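PDB 3EXZ: MaoC-like dehydratase from Rhodospirillum rubrum, which probably catalyses the hydration or dehydration of acyl thioesters such as enoyl-CoA, as other MaoC-like hot-dog-fold enzymes do. Local coordinates for residues 7-10 against 11-14; 13-16 against 17-20. All coordinates share one frame; numbering follows the deposited sequence.

Interaction 1 of 2, residues 7-10 against 11-14; sequences DLAV and GDRF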
loop_
_atom_site.group_PDB
_atom_site.type_symbol
_atom_site.label_atom_id
_atom_site.label_comp_id
_atom_site.label_asym_id
_atom_site.label_seq_id
_atom_site.Cartn_x
_atom_site.Cartn_y
_atom_site.Cartn_z
ATOM N N ASP A 7 22.117 15.824 0.205
ATOM C CA ASP A 7 21.953 15.906 -1.241
ATOM C C ASP A 7 20.554 16.269 -1.707
ATOM O O ASP A 7 20.339 16.533 -2.889
ATOM C CB ASP A 7 22.339 14.562 -1.871
ATOM C CG ASP A 7 23.745 14.114 -1.503
ATOM O OD1 ASP A 7 24.710 14.758 -1.973
ATOM O OD2 ASP A 7 23.881 13.125 -0.746
ATOM N N LEU A 8 19.611 16.306 -0.780
ATOM C CA LEU A 8 18.225 16.575 -1.124
ATOM C C LEU A 8 17.780 18.017 -0.971
ATOM O O LEU A 8 18.246 18.720 -0.077
ATOM C CB LEU A 8 17.318 15.685 -0.258
ATOM C CG LEU A 8 17.533 14.163 -0.319
ATOM C CD1 LEU A 8 16.600 13.444 0.658
ATOM C CD2 LEU A 8 17.290 13.685 -1.735
ATOM N N ALA A 9 16.893 18.461 -1.853
ATOM C CA ALA A 9 16.327 19.803 -1.747
ATOM C C ALA A 9 14.890 19.831 -2.263
ATOM O O ALA A 9 14.551 19.141 -3.225
ATOM C CB ALA A 9 17.161 20.835 -2.516
ATOM N N VAL A 10 14.045 20.624 -1.607
ATOM C CA VAL A 10 12.653 20.787 -2.010
ATOM C C VAL A 10 12.626 21.085 -3.517
ATOM O O VAL A 10 13.346 21.966 -4.001
ATOM C CB VAL A 10 11.998 21.968 -1.236
ATOM C CG1 VAL A 10 10.582 22.225 -1.746
ATOM C CG2 VAL A 10 11.989 21.655 0.264
ATOM N N GLY A 11 11.811 20.331 -4.250
ATOM C CA GLY A 11 11.690 20.519 -5.685
ATOM C C GLY A 11 12.455 19.488 -6.498
ATOM O O GLY A 11 12.282 19.392 -7.714
ATOM N N ASP A 12 13.315 18.721 -5.838
ATOM C CA ASP A 12 14.086 17.707 -6.553
ATOM C C ASP A 12 13.179 16.654 -7.169
ATOM O O ASP A 12 12.266 16.143 -6.523
ATOM C CB ASP A 12 15.106 17.036 -5.627
ATOM C CG ASP A 12 16.331 17.895 -5.395
ATOM O OD1 ASP A 12 16.630 18.742 -6.270
ATOM O OD2 ASP A 12 17.005 17.712 -4.360
ATOM N N ARG A 13 13.442 16.336 -8.430
ATOM C CA ARG A 13 12.661 15.354 -9.157
ATOM C C ARG A 13 13.505 14.125 -9.478
ATOM O O ARG A 13 14.668 14.242 -9.858
ATOM C CB ARG A 13 12.122 15.984 -10.447
ATOM C CG ARG A 13 11.066 17.066 -10.234
ATOM C CD ARG A 13 10.793 17.831 -11.528
ATOM N NE ARG A 13 9.932 18.999 -11.331
ATOM C CZ ARG A 13 10.359 20.205 -10.953
ATOM N NH1 ARG A 13 11.648 20.424 -10.730
ATOM N NH2 ARG A 13 9.489 21.193 -10.789
ATOM N N PHE A 14 12.909 12.948 -9.295
ATOM C CA PHE A 14 13.572 11.672 -9.569
ATOM C C PHE A 14 12.694 10.804 -10.457
ATOM O O PHE A 14 11.466 10.821 -10.354
ATOM C CB PHE A 14 13.862 10.921 -8.272
ATOM C CG PHE A 14 14.808 11.634 -7.370
ATOM C CD1 PHE A 14 16.184 11.542 -7.566
ATOM C CD2 PHE A 14 14.326 12.476 -6.381
ATOM C CE1 PHE A 14 17.061 12.292 -6.792
ATOM C CE2 PHE A 14 15.197 13.232 -5.603
ATOM C CZ PHE A 14 16.565 13.138 -5.809
#
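A9 and D12 close a type II beta turn that swings the chain into the first strand, 13-20, of this hot-dog-fold protein. The tight part is a double grip between these two residues. D12 N donates to A9 O at 2.9 Å, the closing bond of the turn, at an N-H...O angle of 153°. The D12 carboxylate then curls back to take the A9 amide, with A9 N lying 2.6 Å from OD2. That second bond is short but bent: the amide comes from above the carboxylate plane rather than within it. Having CG beside its own backbone N (chi1 -78°) is what carries the D12 carboxylate over to the A9 side. The price is OD2 standing 3.1 Å from A9 O, two acceptors that should mildly repel. G11 fills the third position of the turn with a positive phi of 102°, where a CB would run into the carbonyl oxygen of V10; glycine is called for here.

The solvent side is looser. At the exposed corner of the turn, V10 directs its CB bond away from the residues that follow, and its side chain also meets I107 of strand 97-109. D7 sends its carboxylate off to a salt bridge with R145. What remains is a lone apolar touch: L8 and F14 cross at about a right angle, both also in contact with L3. L8 approaches the F14 ring obliquely with a single methyl, CD2, which sits 4.2 Å from CZ.

Interaction 2 of 2, residues 13-16 against 17-20; sequences RFDS and ARHR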
loop_
_atom_site.group_PDB
_atom_site.type_symbol
_atom_site.label_atom_id
_atom_site.label_comp_id
_atom_site.label_asym_id
_atom_site.label_seq_id
_atom_site.Cartn_x
_atom_site.Cartn_y
_atom_site.Cartn_z
ATOM N N ARG A 13 13.442 16.336 -8.430
ATOM C CA ARG A 13 12.661 15.354 -9.157
ATOM C C ARG A 13 13.505 14.125 -9.478
ATOM O O ARG A 13 14.668 14.242 -9.858
ATOM C CB ARG A 13 12.122 15.984 -10.447
ATOM C CG ARG A 13 11.066 17.066 -10.234
ATOM C CD ARG A 13 10.793 17.831 -11.528
ATOM N NE ARG A 13 9.932 18.999 -11.331
ATOM C CZ ARG A 13 10.359 20.205 -10.953
ATOM N NH1 ARG A 13 11.648 20.424 -10.730
ATOM N NH2 ARG A 13 9.489 21.193 -10.789
ATOM N N PHE A 14 12.909 12.948 -9.295
ATOM C CA PHE A 14 13.572 11.672 -9.569
ATOM C C PHE A 14 12.694 10.804 -10.457
ATOM O O PHE A 14 11.466 10.821 -10.354
ATOM C CB PHE A 14 13.862 10.921 -8.272
ATOM C CG PHE A 14 14.808 11.634 -7.370
ATOM C CD1 PHE A 14 16.184 11.542 -7.566
ATOM C CD2 PHE A 14 14.326 12.476 -6.381
ATOM C CE1 PHE A 14 17.061 12.292 -6.792
ATOM C CE2 PHE A 14 15.197 13.232 -5.603
ATOM C CZ PHE A 14 16.565 13.138 -5.809
ATOM N N ASP A 15 13.335 10.023 -11.314
ATOM C CA ASP A 15 12.614 9.173 -12.229
ATOM C C ASP A 15 13.090 7.750 -12.214
ATOM O O ASP A 15 14.289 7.490 -12.197
ATOM C CB ASP A 15 12.688 9.761 -13.624
ATOM C CG ASP A 15 11.353 10.260 -14.079
ATOM O OD1 ASP A 15 10.604 9.459 -14.681
ATOM O OD2 ASP A 15 11.038 11.439 -13.811
ATOM N N SER A 16 12.149 6.819 -12.219
ATOM C CA SER A 16 12.497 5.408 -12.185
ATOM C C SER A 16 12.560 4.819 -13.589
ATOM O O SER A 16 12.192 5.471 -14.571
ATOM C CB SER A 16 11.426 4.622 -11.409
ATOM O OG SER A 16 10.281 4.355 -12.221
ATOM N N ALA A 17 13.064 3.588 -13.662
ATOM C CA ALA A 17 13.080 2.850 -14.912
ATOM C C ALA A 17 11.618 2.341 -15.070
ATOM O O ALA A 17 10.752 2.575 -14.205
ATOM C CB ALA A 17 14.056 1.696 -14.867
ATOM N N ARG A 18 11.360 1.626 -16.154
ATOM C CA ARG A 18 10.020 1.180 -16.487
ATOM C C ARG A 18 9.706 -0.247 -16.126
ATOM O O ARG A 18 10.604 -1.058 -15.935
ATOM C CB ARG A 18 9.787 1.421 -17.993
ATOM C CG ARG A 18 8.964 2.673 -18.338
ATOM C CD ARG A 18 9.780 3.754 -19.033
ATOM N NE ARG A 18 10.257 4.784 -18.110
ATOM C CZ ARG A 18 10.037 6.091 -18.262
ATOM N NH1 ARG A 18 9.335 6.541 -19.297
ATOM N NH2 ARG A 18 10.524 6.955 -17.377
ATOM N N HIS A 19 8.422 -0.543 -16.003
ATOM C CA HIS A 19 8.010 -1.897 -15.690
ATOM C C HIS A 19 6.716 -2.188 -16.444
ATOM O O HIS A 19 5.783 -1.378 -16.431
ATOM C CB HIS A 19 7.809 -2.067 -14.179
ATOM C CG HIS A 19 7.263 -3.402 -13.786
ATOM N ND1 HIS A 19 8.060 -4.503 -13.562
ATOM C CD2 HIS A 19 5.989 -3.809 -13.568
ATOM C CE1 HIS A 19 7.302 -5.529 -13.214
ATOM N NE2 HIS A 19 6.040 -5.133 -13.214
ATOM N N ARG A 20 6.676 -3.328 -17.130
ATOM C CA ARG A 20 5.481 -3.708 -17.874
ATOM C C ARG A 20 4.576 -4.651 -17.065
ATOM O O ARG A 20 5.012 -5.701 -16.580
ATOM C CB ARG A 20 5.851 -4.380 -19.205
ATOM C CG ARG A 20 4.746 -4.279 -20.248
ATOM C CD ARG A 20 5.086 -5.040 -21.519
ATOM N NE ARG A 20 4.014 -4.948 -22.507
ATOM C CZ ARG A 20 3.757 -3.868 -23.240
ATOM N NH1 ARG A 20 4.503 -2.777 -23.104
ATOM N NH2 ARG A 20 2.747 -3.877 -24.105
#
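Through S16, A17 and R18 the backbone stays extended, psi reaching 180° at A17, so strand 13-20 runs on across the interruption in its middle without folding back on itself. S16 and A17 make the close contact. S16 OG donates to A17 O at 2.7 Å, in the carbonyl plane and on a lone pair of the oxygen, so a side chain bonds to the backbone of the very next residue. The hydroxyl gets there by sitting between its own backbone N and carbonyl carbon (chi1 80°). From the neighbouring strand V100 N also donates to OG, so this buried hydroxyl is both donor and acceptor, while A17 N turns to S71 OG on helix 57-72. With an alanine here, A17 O and V100 N would probably lose the hydroxyl that bridges them.

The other face is looser and more exposed. R18, its chain bent at chi2 and chi3, folds back past the S16 carbonyl toward D15, bringing NH2 within 3.7 Å of D15 OD1 in a long salt bridge. Carboxylate and guanidinium planes are 35° apart, not coplanar as in a paired bidentate bridge. S16 O lies in the plane of the guanidinium at its edge, 3.6 Å from NH2. Both charged side chains also lean on H99, and crystal neighbours touch them. One face on helix 57-72, the other turned outward: an arrangement consistent with the hot-dog fold, in which the antiparallel sheet wraps a long helix, with strand 13-20 outermost within this chain.

Interactions 1 and 2 are successive steps along one strand, 13-20, with centres about 16 Å apart and R13 and F14 shared between them. Interaction 1 brings the chain into the strand at the surface, about 17 Å from the centre of the chain; interaction 2 continues it inward to about 10 Å. In both, one polar side chain bonds to nearby backbone: D12 reaches back three residues, S16 forward one. The two groups lie far apart, D12 OD2 being 16.9 Å from S16 OG. Strand 97-109 is the common neighbour, pairing with G11 and D12 through V104, with F14 through T102 and with S16 through V100.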